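Local coordinates for SIS domain protein (Listeria monocytogenes str. 4b F2365, PDB 3FXA) that probably binds or isomerises a sugar phosphate, though its substrate is not established, at residues L98-N104 with N128-I133; S120-T126 with A137-V143. The contacts are given in a common frame with arbitrary orientation. Residues are numbered along the deposited sequence.

Interaction 1. Residues L98-N104 with N128-I133; sequences LISKGGN and NPDSVI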
loop_
_atom_site.group_PDB
_atom_site.type_symbol
_atom_site.label_atom_id
_atom_site.label_comp_id
_atom_site.label_asym_id
_atom_site.label_seq_id
_atom_site.Cartn_x
_atom_site.Cartn_y
_atom_site.Cartn_z
ATOM N N LEU A 98 -16.048 -5.112 -6.913
ATOM C CA LEU A 98 -15.386 -4.299 -7.932
ATOM C C LEU A 98 -16.037 -2.918 -7.938
ATOM O O LEU A 98 -17.252 -2.810 -8.096
ATOM C CB LEU A 98 -15.483 -4.953 -9.297
ATOM C CG LEU A 98 -14.832 -6.343 -9.405
ATOM C CD1 LEU A 98 -14.974 -6.867 -10.829
ATOM C CD2 LEU A 98 -13.346 -6.364 -8.988
ATOM N N ILE A 99 -15.224 -1.871 -7.769
ATOM C CA ILE A 99 -15.708 -0.468 -7.718
ATOM C C ILE A 99 -15.224 0.252 -8.969
ATOM O O ILE A 99 -14.015 0.439 -9.176
ATOM C CB ILE A 99 -15.235 0.318 -6.480
ATOM C CG1 ILE A 99 -15.604 -0.416 -5.192
ATOM C CG2 ILE A 99 -15.853 1.758 -6.485
ATOM C CD1 ILE A 99 -15.074 0.211 -3.924
ATOM N N SER A 100 -16.167 0.559 -9.846
ATOM C CA SER A 100 -15.888 1.252 -11.097
ATOM C C SER A 100 -17.076 2.108 -11.476
ATOM O O SER A 100 -18.128 1.556 -11.783
ATOM C CB SER A 100 -15.608 0.223 -12.196
ATOM O OG SER A 100 -15.696 0.840 -13.459
ATOM N N LYS A 101 -16.903 3.434 -11.503
ATOM C CA LYS A 101 -18.013 4.356 -11.821
ATOM C C LYS A 101 -18.674 3.999 -13.138
ATOM O O LYS A 101 -19.853 3.708 -13.147
ATOM C CB LYS A 101 -17.559 5.823 -11.827
ATOM C CG LYS A 101 -18.658 6.870 -11.999
ATOM C CD LYS A 101 -18.002 8.245 -11.899
ATOM C CE LYS A 101 -18.933 9.418 -12.111
ATOM N NZ LYS A 101 -19.601 9.420 -13.425
ATOM N N GLY A 102 -17.917 3.997 -14.237
ATOM C CA GLY A 102 -18.450 3.619 -15.543
ATOM C C GLY A 102 -18.717 2.124 -15.719
ATOM O O GLY A 102 -19.430 1.752 -16.649
ATOM N N GLY A 103 -18.126 1.279 -14.861
ATOM C CA GLY A 103 -18.335 -0.179 -14.852
ATOM C C GLY A 103 -17.642 -1.008 -15.922
ATOM O O GLY A 103 -17.888 -2.216 -16.029
ATOM N N ASN A 104 -16.809 -0.369 -16.737
ATOM C CA ASN A 104 -16.081 -1.049 -17.812
ATOM C C ASN A 104 -14.559 -0.874 -17.714
ATOM O O ASN A 104 -13.862 -1.134 -18.702
ATOM C CB ASN A 104 -16.616 -0.540 -19.163
ATOM C CG ASN A 104 -18.046 -1.018 -19.464
ATOM O OD1 ASN A 104 -18.404 -2.186 -19.260
ATOM N ND2 ASN A 104 -18.842 -0.128 -20.026
ATOM N N ASN A 128 -23.505 2.447 -13.954
ATOM C CA ASN A 128 -23.959 1.977 -15.264
ATOM C C ASN A 128 -24.579 0.570 -15.276
ATOM O O ASN A 128 -23.834 -0.427 -15.227
ATOM C CB ASN A 128 -22.757 2.103 -16.233
ATOM C CG ASN A 128 -23.101 1.825 -17.685
ATOM O OD1 ASN A 128 -24.266 1.724 -18.074
ATOM N ND2 ASN A 128 -22.055 1.705 -18.512
ATOM N N PRO A 129 -25.938 0.477 -15.383
ATOM C CA PRO A 129 -26.588 -0.845 -15.365
ATOM C C PRO A 129 -26.331 -1.739 -16.602
ATOM O O PRO A 129 -26.605 -2.948 -16.535
ATOM C CB PRO A 129 -28.080 -0.489 -15.229
ATOM C CG PRO A 129 -28.207 0.785 -15.889
ATOM C CD PRO A 129 -26.937 1.537 -15.678
ATOM N N ASP A 130 -25.830 -1.147 -17.697
ATOM C CA ASP A 130 -25.499 -1.846 -18.955
ATOM C C ASP A 130 -23.991 -2.154 -19.078
ATOM O O ASP A 130 -23.535 -2.619 -20.127
ATOM C CB ASP A 130 -25.981 -1.010 -20.148
ATOM C CG ASP A 130 -27.482 -0.695 -20.069
ATOM O OD1 ASP A 130 -28.278 -1.596 -19.720
ATOM O OD2 ASP A 130 -27.872 0.456 -20.341
ATOM N N SER A 131 -23.233 -1.870 -18.016
ATOM C CA SER A 131 -21.798 -2.180 -17.966
ATOM C C SER A 131 -21.554 -3.670 -17.711
ATOM O O SER A 131 -22.421 -4.392 -17.196
ATOM C CB SER A 131 -21.114 -1.362 -16.864
ATOM O OG SER A 131 -21.522 -1.722 -15.527
ATOM N N VAL A 132 -20.332 -4.105 -18.031
ATOM C CA VAL A 132 -19.910 -5.493 -17.815
ATOM C C VAL A 132 -19.966 -5.858 -16.328
ATOM O O VAL A 132 -20.505 -6.904 -15.969
ATOM C CB VAL A 132 -18.489 -5.741 -18.405
ATOM C CG1 VAL A 132 -17.926 -7.091 -17.930
ATOM C CG2 VAL A 132 -18.549 -5.663 -19.902
ATOM N N ILE A 133 -19.447 -4.966 -15.482
ATOM C CA ILE A 133 -19.426 -5.149 -14.028
ATOM C C ILE A 133 -20.865 -5.315 -13.480
ATOM O O ILE A 133 -21.114 -6.219 -12.698
ATOM C CB ILE A 133 -18.611 -4.003 -13.320
ATOM C CG1 ILE A 133 -17.115 -4.212 -13.595
ATOM C CG2 ILE A 133 -18.902 -3.972 -11.832
ATOM C CD1 ILE A 133 -16.162 -3.179 -13.040
#
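Three hydrogen bonds join the loop after strand 95-99 to the turn that leads into helix 132-136. The shortest runs from Val132 N to Asn104 OD1 (3.0 Å, nearly linear), so a side chain receives one of the first amides of the helix. The next amide, Ile133 N, donates to Gly103 O at 3.2 Å, and Asn128 ND2 reaches Gly102 O, also at 3.2 Å. Asn128 to Ser131 form a type I turn, closed by Ser131 N to Asn128 O (3.2 Å); within it Asn128 OD1 accepts from Asp130 N (3.3 Å), an Asx turn. Ser131 is the N-cap, its OG accepting from Ala134 N and donating to Asn128 O (2.7 Å). Gly103 has positive phi, and a CB there would collide with Ser131 OG. Beneath these polar links Ile133, the most covered residue, places CD1 3.5 Å from Ser100 CB and 4.2 Å from Leu98 CB, while Leu108 and Leu109 of helix 106-109 also touch it. The Ser100 hydroxyl pairs with Thr105. Such loops at the C-terminal ends of parallel strands are typical of alpha/beta folds; in SIS relatives the Ser/Thr-containing loop equivalent to 98-104 binds the sugar phosphate, so this one probably lies at that site.

Interaction 2. Residues S120-T126 with A137-V143; sequences STLIGVT and ADIFFPV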
loop_
_atom_site.group_PDB
_atom_site.type_symbol
_atom_site.label_atom_id
_atom_site.label_comp_id
_atom_site.label_asym_id
_atom_site.label_seq_id
_atom_site.Cartn_x
_atom_site.Cartn_y
_atom_site.Cartn_z
ATOM N N SER A 120 -16.417 -17.325 -6.546
ATOM C CA SER A 120 -16.668 -16.291 -5.540
ATOM C C SER A 120 -17.934 -15.517 -5.881
ATOM O O SER A 120 -18.443 -15.587 -7.022
ATOM C CB SER A 120 -15.506 -15.275 -5.472
ATOM O OG SER A 120 -14.222 -15.891 -5.321
ATOM N N THR A 121 -18.418 -14.768 -4.892
ATOM C CA THR A 121 -19.557 -13.868 -5.067
ATOM C C THR A 121 -19.061 -12.524 -5.598
ATOM O O THR A 121 -18.174 -11.947 -5.008
ATOM C CB THR A 121 -20.331 -13.641 -3.747
ATOM O OG1 THR A 121 -20.898 -14.875 -3.287
ATOM C CG2 THR A 121 -21.482 -12.657 -3.991
ATOM N N LEU A 122 -19.614 -12.046 -6.712
ATOM C CA LEU A 122 -19.242 -10.748 -7.292
ATOM C C LEU A 122 -20.294 -9.661 -6.968
ATOM O O LEU A 122 -21.477 -9.831 -7.278
ATOM C CB LEU A 122 -19.065 -10.863 -8.808
ATOM C CG LEU A 122 -18.679 -9.590 -9.571
ATOM C CD1 LEU A 122 -17.426 -8.942 -8.928
ATOM C CD2 LEU A 122 -18.498 -9.851 -11.046
ATOM N N ILE A 123 -19.852 -8.564 -6.346
ATOM C CA ILE A 123 -20.698 -7.379 -6.095
ATOM C C ILE A 123 -20.110 -6.320 -7.022
ATOM O O ILE A 123 -18.921 -6.047 -6.939
ATOM C CB ILE A 123 -20.669 -6.908 -4.627
ATOM C CG1 ILE A 123 -21.245 -7.985 -3.704
ATOM C CG2 ILE A 123 -21.483 -5.608 -4.452
ATOM C CD1 ILE A 123 -21.357 -7.616 -2.251
ATOM N N GLY A 124 -20.910 -5.790 -7.951
ATOM C CA GLY A 124 -20.438 -4.775 -8.888
ATOM C C GLY A 124 -20.966 -3.411 -8.486
ATOM O O GLY A 124 -22.181 -3.185 -8.561
ATOM N N VAL A 125 -20.064 -2.515 -8.093
ATOM C CA VAL A 125 -20.417 -1.169 -7.611
ATOM C C VAL A 125 -20.163 -0.163 -8.737
ATOM O O VAL A 125 -19.025 0.240 -8.984
ATOM C CB VAL A 125 -19.635 -0.800 -6.339
ATOM C CG1 VAL A 125 -20.055 0.576 -5.857
ATOM C CG2 VAL A 125 -19.830 -1.862 -5.251
ATOM N N THR A 126 -21.239 0.269 -9.390
ATOM C CA THR A 126 -21.139 1.119 -10.566
ATOM C C THR A 126 -22.410 1.939 -10.798
ATOM O O THR A 126 -23.464 1.606 -10.248
ATOM C CB THR A 126 -20.814 0.239 -11.823
ATOM O OG1 THR A 126 -20.676 1.069 -12.983
ATOM C CG2 THR A 126 -21.855 -0.857 -12.086
ATOM N N ALA A 137 -22.151 -9.185 -12.321
ATOM C CA ALA A 137 -22.232 -9.294 -10.873
ATOM C C ALA A 137 -23.335 -10.217 -10.402
ATOM O O ALA A 137 -24.378 -10.312 -11.039
ATOM C CB ALA A 137 -22.435 -7.911 -10.242
ATOM N N ASP A 138 -23.097 -10.865 -9.267
ATOM C CA ASP A 138 -24.139 -11.631 -8.562
ATOM C C ASP A 138 -25.059 -10.639 -7.837
ATOM O O ASP A 138 -26.252 -10.903 -7.683
ATOM C CB ASP A 138 -23.514 -12.610 -7.589
ATOM C CG ASP A 138 -22.667 -13.637 -8.290
ATOM O OD1 ASP A 138 -23.186 -14.288 -9.233
ATOM O OD2 ASP A 138 -21.485 -13.782 -7.935
ATOM N N ILE A 139 -24.473 -9.544 -7.356
ATOM C CA ILE A 139 -25.230 -8.413 -6.798
ATOM C C ILE A 139 -24.749 -7.154 -7.525
ATOM O O ILE A 139 -23.598 -6.722 -7.326
ATOM C CB ILE A 139 -25.042 -8.231 -5.277
ATOM C CG1 ILE A 139 -25.489 -9.466 -4.502
ATOM C CG2 ILE A 139 -25.843 -7.036 -4.770
ATOM C CD1 ILE A 139 -25.022 -9.466 -3.057
ATOM N N PHE A 140 -25.592 -6.596 -8.391
ATOM C CA PHE A 140 -25.355 -5.282 -9.007
ATOM C C PHE A 140 -25.786 -4.283 -7.905
ATOM O O PHE A 140 -26.935 -4.339 -7.415
ATOM C CB PHE A 140 -26.170 -5.102 -10.302
ATOM C CG PHE A 140 -26.294 -3.677 -10.781
ATOM C CD1 PHE A 140 -25.204 -2.817 -10.837
ATOM C CD2 PHE A 140 -27.543 -3.199 -11.221
ATOM C CE1 PHE A 140 -25.340 -1.501 -11.304
ATOM C CE2 PHE A 140 -27.685 -1.899 -11.704
ATOM C CZ PHE A 140 -26.592 -1.047 -11.733
ATOM N N PHE A 141 -24.836 -3.431 -7.509
ATOM C CA PHE A 141 -24.994 -2.462 -6.427
ATOM C C PHE A 141 -24.915 -1.071 -7.067
ATOM O O PHE A 141 -23.825 -0.480 -7.152
ATOM C CB PHE A 141 -23.924 -2.699 -5.360
ATOM C CG PHE A 141 -24.152 -1.941 -4.056
ATOM C CD1 PHE A 141 -23.925 -0.550 -3.958
ATOM C CD2 PHE A 141 -24.505 -2.629 -2.896
ATOM C CE1 PHE A 141 -24.106 0.144 -2.742
ATOM C CE2 PHE A 141 -24.693 -1.949 -1.662
ATOM C CZ PHE A 141 -24.488 -0.562 -1.577
ATOM N N PRO A 142 -26.064 -0.545 -7.534
ATOM C CA PRO A 142 -26.056 0.780 -8.159
ATOM C C PRO A 142 -25.756 1.921 -7.187
ATOM O O PRO A 142 -26.225 1.915 -6.056
ATOM C CB PRO A 142 -27.483 0.933 -8.708
ATOM C CG PRO A 142 -28.287 -0.050 -7.917
ATOM C CD PRO A 142 -27.395 -1.183 -7.644
ATOM N N VAL A 143 -24.951 2.869 -7.638
ATOM C CA VAL A 143 -24.621 4.094 -6.890
ATOM C C VAL A 143 -24.261 5.127 -7.956
ATOM O O VAL A 143 -23.535 4.798 -8.907
ATOM C CB VAL A 143 -23.452 3.902 -5.890
ATOM C CG1 VAL A 143 -22.291 3.156 -6.534
ATOM C CG2 VAL A 143 -22.985 5.289 -5.242
HETATM O O HOH W 1 -19.693 -14.489 -9.791
#
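Strands 121-126 and 139-142 run parallel, their short axes 4.7 Å apart at closest approach and inclined by 20°. Gly124 bonds to residues either side of Phe140, the usual parallel pattern: Gly124 N donates to Ile139 O (2.9 Å) and Gly124 O accepts from Phe141 N (2.9 Å). Upstream, Leu122 O receives both Ile139 N (3.0 Å) and Asp138 N (2.8 Å); downstream, Val143 N reaches Thr126 O at 3.3 Å. Asp138 OD2 extends the pairing by accepting from Leu122 N (2.8 Å), and a water links it to Ser120 O. Ile123, Val125, Ile139 and Phe141 share one face, with Ile123 CG2 3.9 Å from Phe141 CB; Ile139 and Phe141 touch helix 31-43, Val125 and Phe141 helix 157-177, where Phe141 stacks on Phe167. On the other face, an ideal CB on Gly124 would crowd the Ala137 CB, and Thr126 CG2 meets the edge of the Phe140 ring at CE1 (3.6 Å). Polar bonding is thus mainly backbone to backbone, with Asp138 adding a side-chain link just before strand 139-142, while aliphatic and aromatic groups bury the Ile123 face.

In the fold
The two contacts interleave along the chain: 98-104, 120-126, 128-133, then 137-143. Their centres lie about 9 Å apart in the SIS domain, where strands 95-99, 121-126 and 139-142 are successive neighbours in a five-stranded parallel sheet. Interaction 2 pairs the last two of these, 139-142 being an edge strand within the chain, in the beta-alpha-beta unit 121-126, 132-136, 139-142; interaction 1 ties the start of that unit's helix to the loop beyond strand 95-99. They meet directly where Lys101 O lies 2.8 Å from Thr126 OG1 and Leu98 O 2.8 Å from Val125 N, both probable hydrogen bonds. The crossover helix is thereby tied to the sheet's C-terminal end, beside the probable sugar-phosphate site.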